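Local coordinates for pectate lyase/Amb allergen (Acidovorax citrulli, PDB 4HWV), which probably cleaves pectate by calcium-dependent beta-elimination, as a secreted polysaccharide lyase of family 1, at residues Q155-T160 with S224-L228; T243-G247 with H277-V281. All blocks are in the same frame, centred on the assembly; numbering follows the deposited sequence. Where two conformers were deposited one is given.

Contact 1: residues Q155-T160 with S224-L228; sequences QRRVVT and SEYDL. With CA (calcium ion), chain C.
V159 and Y226 make the apolar heart of this contact. Methyl CG2 of V159 stands over the middle of the Y226 ring in a CH-pi contact, 3.8 Å from the centroid and 2° off the normal; V159 directs it there by placing CG2 between its backbone N and carbonyl carbon. The opposite face of the ring carries CB of the preceding residue, E225, offset toward the rim, so the phenol is clasped on both sides. Q155 comes in near the ring plane, its OE1 3.9 Å from Y226 CE2, and the amide is turned 76° against the ring.

The polar contacts lie around this ring. Water 1 donates to Q155 OE1 and accepts from Y226 OH, 2.7 Å from each; Q155 OE1 also takes D208 N, while Q155 NE2 is bonded to N90. Farther out, R156 and E225 form a salt bridge, R156 NH2 to E225 OE1 at 2.9 Å and 159°. E225 OE1 lies in the guanidinium plane, but R156 NH2 meets it from above the carboxylate plane. The bend of the arginine at chi3 turns the guanidinium to E225, and water 2 braces the pair, accepting from R156 NH1 and donating to E225 OE1 and O. R156 O closes the helix end by receiving both T160 N and T160 OG1.

D227 chelates the calcium ion through OD1 at 2.2 Å and OD2 at 2.4 Å, with S230 OG bonded to OD2; water 3, another calcium ligand, donates to E225 O. The end of helix 143-159 thus packs against the loop preceding strand 229-234, which carries one of three aspartates in the calcium site, an acidic site characteristic of PL1 pectate lyases.

Contact 2: residues T243-G247 with H277-V281; sequences TFSDG and HDGLV. With CA (calcium ion), chain C.
ND1 of H277 meets two carboxylates: it is hydrogen-bonded to D251 OD1, while OD2 of D246 sits 3.2 Å from it over the ring face, at an angle too poor for a hydrogen bond. D246 and H277 approach from opposite directions and stack, their carboxylate and imidazole planes only 14° apart. D246 CG lies over the ring centre, 3.4 Å above the plane, and D246 CB adds a CH-pi contact 4.1 Å from the centroid. H277 NE2 is bonded in turn to D204 OD1, so bonds at both nitrogens fix the rotation of the ring and would probably favour its protonated form. Two outside side chains also hold the stacked carboxylate: H300 ND1 bonds D246 OD1, and Y363 OH makes a weak bond to D246 OD2. At the end of strand 243-245, S245 OG accepts G247 N at 3.0 Å, forming an ST turn.

That strand belongs to one coil of the right-handed parallel beta-helix, paired in parallel with strands 201-203 and 296-300, and the F244 ring stacks with F202 and also meets F297. Residues 277-281 run nearly antiparallel in direction to 244-246, at 170°, and lead into strand 281-283 of another parallel sheet.

Here the contact becomes apolar. L280 reaches across with CD2, 4.2 Å from F244 CB, the same methyl lying near the backbone at S245 N. V281 brings CG2 obliquely to the F244 ring, 3.9 Å from CE2; with CG1 anti to its backbone N (chi1 -177°), CG2 is the branch left to face the phenylalanine. L228 and I229 touch the same phenylalanine. The D278 side chain sets off away from segment 243-247 and binds calcium through OD2 at 2.4 Å.

In the fold
The contacts follow one another along the chain, both segments of contact 1 coming first; their centres lie 12 Å apart, within the pectate lyase domain. The loops 224-228 and 277-281 lead into strands 229-234 and 281-283, neighbours in one parallel sheet of the beta-helix. T160, at the end of helix 143-159, starts one of the two outermost strands of that sheet, 160-163, the other being 281-283, whereas strand 243-245 belongs to a different row of parallel strands. The two loops touch directly: D227 OD1 probably accepts G279 N at 2.8 Å. Calcium bridges them through D227 and D278, D282 adds the third aspartate, and waters 3, 4 and 5 complete the shared site.

Contact 1: residues Q155-T160 with S224-L228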
loop_
_atom_site.group_PDB
_atom_site.type_symbol
_atom_site.label_atom_id
_atom_site.label_comp_id
_atom_site.label_asym_id
_atom_site.label_seq_id
_atom_site.Cartn_x
_atom_site.Cartn_y
_atom_site.Cartn_z
ATOM N N GLN A 155 1.168 10.442 -20.121
ATOM C CA GLN A 155 0.576 10.202 -18.807
ATOM C C GLN A 155 -0.082 11.461 -18.238
ATOM O O GLN A 155 -1.176 11.384 -17.685
ATOM C CB GLN A 155 1.596 9.591 -17.812
ATOM C CG GLN A 155 0.952 9.296 -16.457
ATOM C CD GLN A 155 1.775 8.390 -15.570
ATOM O OE1 GLN A 155 2.972 8.613 -15.397
ATOM N NE2 GLN A 155 1.148 7.346 -15.034
ATOM N N ARG A 156 0.579 12.607 -18.391
ATOM C CA ARG A 156 0.003 13.869 -17.930
ATOM C C ARG A 156 -1.385 14.100 -18.521
ATOM O O ARG A 156 -2.329 14.465 -17.813
ATOM C CB ARG A 156 0.926 15.025 -18.294
ATOM C CG ARG A 156 0.430 16.350 -17.762
ATOM C CD ARG A 156 1.306 17.503 -18.230
ATOM N NE ARG A 156 2.670 17.506 -17.680
ATOM C CZ ARG A 156 3.018 18.020 -16.500
ATOM N NH1 ARG A 156 2.106 18.540 -15.691
ATOM N NH2 ARG A 156 4.292 18.020 -16.124
ATOM N N ARG A 157 -1.517 13.848 -19.823
ATOM C CA ARG A 157 -2.775 14.079 -20.518
ATOM C C ARG A 157 -3.861 13.054 -20.157
ATOM O O ARG A 157 -5.054 13.298 -20.383
ATOM C CB ARG A 157 -2.515 14.124 -22.015
ATOM C CG ARG A 157 -1.648 15.356 -22.389
ATOM C CD ARG A 157 -1.126 15.370 -23.820
ATOM N NE ARG A 157 -2.226 15.536 -24.754
ATOM C CZ ARG A 157 -2.607 14.596 -25.607
ATOM N NH1 ARG A 157 -1.943 13.454 -25.643
ATOM N NH2 ARG A 157 -3.635 14.805 -26.428
ATOM N N VAL A 158 -3.465 11.940 -19.548
ATOM C CA VAL A 158 -4.415 10.947 -19.083
ATOM C C VAL A 158 -4.829 11.222 -17.632
ATOM O O VAL A 158 -6.011 11.236 -17.307
ATOM C CB VAL A 158 -3.802 9.537 -19.212
ATOM C CG1 VAL A 158 -4.676 8.486 -18.548
ATOM C CG2 VAL A 158 -3.611 9.194 -20.676
ATOM N N VAL A 159 -3.851 11.407 -16.746
ATOM C CA VAL A 159 -4.158 11.408 -15.323
ATOM C C VAL A 159 -4.614 12.771 -14.803
ATOM O O VAL A 159 -5.147 12.853 -13.695
ATOM C CB VAL A 159 -2.979 10.892 -14.441
ATOM C CG1 VAL A 159 -2.546 9.494 -14.890
ATOM C CG2 VAL A 159 -1.803 11.881 -14.440
ATOM N N THR A 160 -4.386 13.834 -15.584
ATOM C CA THR A 160 -4.811 15.179 -15.183
ATOM C C THR A 160 -6.221 15.459 -15.688
ATOM O O THR A 160 -6.483 15.302 -16.886
ATOM C CB THR A 160 -3.872 16.255 -15.743
ATOM O OG1 THR A 160 -2.526 15.933 -15.395
ATOM C CG2 THR A 160 -4.196 17.592 -15.148
ATOM N N SER A 224 8.644 14.418 -9.502
ATOM C CA SER A 224 7.429 13.993 -10.182
ATOM C C SER A 224 6.436 15.139 -10.269
ATOM O O SER A 224 6.597 16.181 -9.622
ATOM C CB SER A 224 6.827 12.789 -9.467
ATOM O OG SER A 224 7.546 11.608 -9.789
ATOM N N GLU A 225 5.408 14.945 -11.080
ATOM C CA GLU A 225 4.580 16.053 -11.533
ATOM C C GLU A 225 3.137 16.078 -11.037
ATOM O O GLU A 225 2.451 17.084 -11.243
ATOM C CB GLU A 225 4.569 16.058 -13.067
ATOM C CG GLU A 225 5.931 16.348 -13.680
ATOM C CD GLU A 225 6.398 17.749 -13.382
ATOM O OE1 GLU A 225 5.574 18.663 -13.578
ATOM O OE2 GLU A 225 7.577 17.935 -12.960
ATOM N N TYR A 226 2.653 15.004 -10.416
ATOM C CA TYR A 226 1.206 14.916 -10.155
ATOM C C TYR A 226 0.842 15.055 -8.696
ATOM O O TYR A 226 1.388 14.350 -7.830
ATOM C CB TYR A 226 0.603 13.623 -10.748
ATOM C CG TYR A 226 1.073 13.399 -12.154
ATOM C CD1 TYR A 226 0.949 14.391 -13.110
ATOM C CD2 TYR A 226 1.706 12.225 -12.515
ATOM C CE1 TYR A 226 1.431 14.229 -14.391
ATOM C CE2 TYR A 226 2.208 12.041 -13.782
ATOM C CZ TYR A 226 2.064 13.039 -14.731
ATOM O OH TYR A 226 2.584 12.891 -15.992
ATOM N N ASP A 227 -0.062 15.995 -8.429
ATOM C CA ASP A 227 -0.687 16.145 -7.115
ATOM C C ASP A 227 -2.015 15.415 -7.136
ATOM O O ASP A 227 -2.516 15.079 -8.197
ATOM C CB ASP A 227 -1.027 17.619 -6.872
ATOM C CG ASP A 227 0.170 18.534 -7.007
ATOM O OD1 ASP A 227 1.299 18.110 -6.686
ATOM O OD2 ASP A 227 -0.025 19.700 -7.424
ATOM N N LEU A 228 -2.630 15.182 -5.982
ATOM C CA LEU A 228 -4.010 14.711 -6.013
ATOM C C LEU A 228 -4.953 15.850 -6.432
ATOM O O LEU A 228 -5.899 15.620 -7.192
ATOM C CB LEU A 228 -4.413 14.064 -4.683
ATOM C CG LEU A 228 -3.691 12.711 -4.494
ATOM C CD1 LEU A 228 -3.719 12.273 -3.035
ATOM C CD2 LEU A 228 -4.307 11.633 -5.389
HETATM CA CA CA C . 2.318 19.980 -7.268
HETATM O O HOH W 1 4.363 10.873 -16.104
HETATM O O HOH W 2 2.892 19.539 -13.079
HETATM O O HOH W 3 2.367 19.462 -9.864
HETATM O O HOH W 4 4.321 21.581 -7.960
HETATM O O HOH W 5 1.708 22.425 -8.178
#

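Contact 2: residues T243-G247 with H277-V281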
loop_
_atom_site.group_PDB
_atom_site.type_symbol
_atom_site.label_atom_id
_atom_site.label_comp_id
_atom_site.label_asym_id
_atom_site.label_seq_id
_atom_site.Cartn_x
_atom_site.Cartn_y
_atom_site.Cartn_z
ATOM N N THR A 243 -10.284 12.115 2.357
ATOM C CA THR A 243 -9.063 11.468 2.813
ATOM C C THR A 243 -8.081 11.478 1.651
ATOM O O THR A 243 -8.491 11.306 0.502
ATOM C CB THR A 243 -9.378 10.043 3.290
ATOM O OG1 THR A 243 -10.260 10.146 4.413
ATOM C CG2 THR A 243 -8.107 9.268 3.697
ATOM N N PHE A 244 -6.796 11.719 1.936
ATOM C CA PHE A 244 -5.746 11.781 0.911
ATOM C C PHE A 244 -4.547 11.004 1.412
ATOM O O PHE A 244 -4.163 11.154 2.569
ATOM C CB PHE A 244 -5.249 13.211 0.720
ATOM C CG PHE A 244 -6.291 14.183 0.234
ATOM C CD1 PHE A 244 -7.160 14.808 1.116
ATOM C CD2 PHE A 244 -6.333 14.544 -1.107
ATOM C CE1 PHE A 244 -8.087 15.735 0.655
ATOM C CE2 PHE A 244 -7.246 15.471 -1.563
ATOM C CZ PHE A 244 -8.130 16.056 -0.688
ATOM N N SER A 245 -3.916 10.215 0.539
ATOM C CA SER A 245 -2.707 9.473 0.916
ATOM C C SER A 245 -1.968 8.991 -0.322
ATOM O O SER A 245 -2.476 9.114 -1.438
ATOM C CB SER A 245 -3.058 8.240 1.753
ATOM O OG SER A 245 -3.640 7.254 0.941
ATOM N N ASP A 246 -0.795 8.393 -0.115
ATOM C CA ASP A 246 -0.079 7.733 -1.204
ATOM C C ASP A 246 -0.573 6.305 -1.455
ATOM O O ASP A 246 0.105 5.520 -2.126
ATOM C CB ASP A 246 1.429 7.728 -0.947
ATOM C CG ASP A 246 2.050 9.103 -1.135
ATOM O OD1 ASP A 246 1.355 10.006 -1.676
ATOM O OD2 ASP A 246 3.239 9.267 -0.758
ATOM N N GLY A 247 -1.762 5.969 -0.941
ATOM C CA GLY A 247 -2.286 4.633 -1.129
ATOM C C GLY A 247 -1.301 3.583 -0.654
ATOM O O GLY A 247 -0.652 3.757 0.379
ATOM N N HIS A 277 5.872 10.755 -6.319
ATOM C CA HIS A 277 4.764 11.606 -5.910
ATOM C C HIS A 277 5.174 13.066 -5.909
ATOM O O HIS A 277 6.372 13.385 -5.946
ATOM C CB HIS A 277 4.280 11.224 -4.519
ATOM C CG HIS A 277 3.764 9.829 -4.448
ATOM N ND1 HIS A 277 4.406 8.832 -3.741
ATOM C CD2 HIS A 277 2.684 9.251 -5.025
ATOM C CE1 HIS A 277 3.718 7.707 -3.863
ATOM N NE2 HIS A 277 2.678 7.932 -4.645
ATOM N N ASP A 278 4.188 13.944 -5.853
ATOM C CA ASP A 278 4.464 15.361 -5.713
ATOM C C ASP A 278 3.657 15.821 -4.499
ATOM O O ASP A 278 3.901 15.338 -3.394
ATOM C CB ASP A 278 4.169 16.165 -6.992
ATOM C CG ASP A 278 4.837 17.531 -6.969
ATOM O OD1 ASP A 278 5.968 17.617 -6.458
ATOM O OD2 ASP A 278 4.237 18.507 -7.462
ATOM N N GLY A 279 2.698 16.719 -4.669
ATOM C CA GLY A 279 1.932 17.182 -3.522
ATOM C C GLY A 279 0.679 16.376 -3.242
ATOM O O GLY A 279 0.217 15.579 -4.077
ATOM N N LEU A 280 0.094 16.605 -2.072
ATOM C CA LEU A 280 -1.307 16.187 -1.873
ATOM C C LEU A 280 -2.236 17.243 -2.482
ATOM O O LEU A 280 -2.953 16.960 -3.440
ATOM C CB LEU A 280 -1.622 15.971 -0.386
ATOM C CG LEU A 280 -0.858 14.805 0.263
ATOM C CD1 LEU A 280 -1.134 14.722 1.760
ATOM C CD2 LEU A 280 -1.173 13.469 -0.425
ATOM N N VAL A 281 -2.195 18.453 -1.930
ATOM C CA VAL A 281 -2.918 19.595 -2.485
ATOM C C VAL A 281 -1.951 20.771 -2.513
ATOM O O VAL A 281 -1.502 21.233 -1.462
ATOM C CB VAL A 281 -4.181 19.982 -1.680
ATOM C CG1 VAL A 281 -4.898 21.130 -2.396
ATOM C CG2 VAL A 281 -5.111 18.777 -1.495
HETATM CA CA CA C . 2.318 19.980 -7.268
HETATM O O HOH W 4 4.321 21.581 -7.960
HETATM O O HOH W 5 1.708 22.425 -8.178
HETATM O O HOH W 3 2.367 19.462 -9.864
#